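Local coordinates for BluB-like flavoprotein (Clostridium difficile 630, PDB 3EO8), which binds flavin mononucleotide as a member of the nitroreductase family and probably works as an oxidoreductase, at the interface of chains A and B. Coordinates in Å, arbitrary orientation; residue numbers count along the deposited sequence, not the author numbering. Chains: chain A/B, BluB-like flavoprotein.

The interface of chains A and B. Residues chain A 37-38, 144, 148; chain B 11, 147, 162.
A:Pro38 pushes its ring carbons into a notch of chain B formed by B:Arg11, B:Glu147 and B:Trp162, in the FMN-dependent nitroreductase fold, whose flavin pockets draw residues from both subunits. The guanidinium group of B:Arg11 lies with one face over the proline, the ring nitrogen sitting beneath the rim of that face, and B:Arg11 NE comes within 3.4 Å of A:Pro38 CD. The arginine chain is bent, most sharply at chi3 (53°), and its guanidinium comes to lie face-on to the proline.

The carboxylate of B:Glu147 reaches the proline from another direction, B:Glu147 OE1 lying 3.3 Å from A:Pro38 CD. The same oxygen lies in the ring plane of B:Trp162, at the edge of its six-membered ring. That indole meets the proline at about a right angle, with A:Pro38 CG 3.6 Å from B:Trp162 CE3. The methyl of A:Ala144 approaches the neighbouring rim carbon B:Trp162 CZ3 at 3.8 Å, from the same side of the ring plane as the proline.

Helices 137-155 of the two chains meet beside this cluster. With CG anti to the backbone N (chi1 -175°) and a bend at chi2, B:Glu147 packs its CB against A:Ala144 while its carboxylate turns toward A:Asn148, the amide and carboxylate planes 49° apart. As modelled, A:Asn148 OD1 and B:Glu147 OE2 are 2.7 Å apart, a doubtful pairing of two acceptors; an amide turned end for end or a protonated carboxylate might relieve it. In the modelled orientation, water 1 links the chains, lying in the guanidinium plane 3.1 Å from B:Arg11 NE and also 3.1 Å from A:Asn148 ND2.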
loop_
_atom_site.group_PDB
_atom_site.type_symbol
_atom_site.label_atom_id
_atom_site.label_comp_id
_atom_site.label_asym_id
_atom_site.label_seq_id
_atom_site.Cartn_x
_atom_site.Cartn_y
_atom_site.Cartn_z
ATOM N N ALA A 37 -1.605 9.312 6.764
ATOM C CA ALA A 37 -0.779 8.674 5.743
ATOM C C ALA A 37 -0.821 9.465 4.455
ATOM O O ALA A 37 -1.835 10.106 4.155
ATOM C CB ALA A 37 -1.275 7.250 5.477
ATOM N N PRO A 38 0.252 9.379 3.652
ATOM C CA PRO A 38 0.234 10.035 2.363
ATOM C C PRO A 38 -0.717 9.272 1.464
ATOM O O PRO A 38 -1.000 8.092 1.731
ATOM C CB PRO A 38 1.676 9.904 1.877
ATOM C CG PRO A 38 2.190 8.610 2.559
ATOM C CD PRO A 38 1.491 8.611 3.893
ATOM N N ALA A 144 -0.211 2.430 3.058
ATOM C CA ALA A 144 0.408 3.439 3.917
ATOM C C ALA A 144 -0.480 3.738 5.131
ATOM O O ALA A 144 -0.005 3.767 6.278
ATOM C CB ALA A 144 0.714 4.706 3.118
ATOM N N ASN A 148 0.265 2.765 9.175
ATOM C CA ASN A 148 0.221 3.749 10.250
ATOM C C ASN A 148 -0.679 3.280 11.411
ATOM O O ASN A 148 -0.338 3.432 12.585
ATOM C CB ASN A 148 -0.289 5.100 9.702
ATOM C CG ASN A 148 0.802 5.957 9.060
ATOM O OD1 ASN A 148 1.893 5.490 8.749
ATOM N ND2 ASN A 148 0.477 7.237 8.839
ATOM N N ARG B 11 5.113 13.935 9.275
ATOM C CA ARG B 11 5.312 13.535 7.884
ATOM C C ARG B 11 4.569 14.424 6.945
ATOM O O ARG B 11 3.387 14.648 7.127
ATOM C CB ARG B 11 4.871 12.087 7.669
ATOM C CG ARG B 11 5.207 11.503 6.274
ATOM C CD ARG B 11 4.158 10.570 5.691
ATOM N NE ARG B 11 2.836 11.184 5.666
ATOM C CZ ARG B 11 2.458 12.118 4.788
ATOM N NH1 ARG B 11 3.309 12.574 3.855
ATOM N NH2 ARG B 11 1.238 12.650 4.873
ATOM N N GLU B 147 5.866 3.217 3.393
ATOM C CA GLU B 147 5.537 4.000 4.598
ATOM C C GLU B 147 6.548 3.789 5.734
ATOM O O GLU B 147 6.897 4.731 6.436
ATOM C CB GLU B 147 4.075 3.722 5.051
ATOM C CG GLU B 147 3.585 4.606 6.241
ATOM C CD GLU B 147 3.504 6.105 5.919
ATOM O OE1 GLU B 147 3.845 6.519 4.793
ATOM O OE2 GLU B 147 3.091 6.864 6.825
ATOM N N TRP B 162 6.808 10.739 -1.910
ATOM C CA TRP B 162 6.451 9.511 -2.622
ATOM C C TRP B 162 5.951 9.926 -4.003
ATOM O O TRP B 162 5.222 10.925 -4.121
ATOM C CB TRP B 162 5.350 8.874 -1.785
ATOM C CG TRP B 162 4.986 7.443 -2.006
ATOM C CD1 TRP B 162 4.952 6.743 -3.182
ATOM C CD2 TRP B 162 4.494 6.567 -1.004
ATOM N NE1 TRP B 162 4.488 5.470 -2.952
ATOM C CE2 TRP B 162 4.221 5.342 -1.606
ATOM C CE3 TRP B 162 4.271 6.710 0.367
ATOM C CZ2 TRP B 162 3.676 4.278 -0.889
ATOM C CZ3 TRP B 162 3.770 5.653 1.066
ATOM C CH2 TRP B 162 3.494 4.456 0.452
HETATM O O HOH W 1 1.870 9.995 8.329
#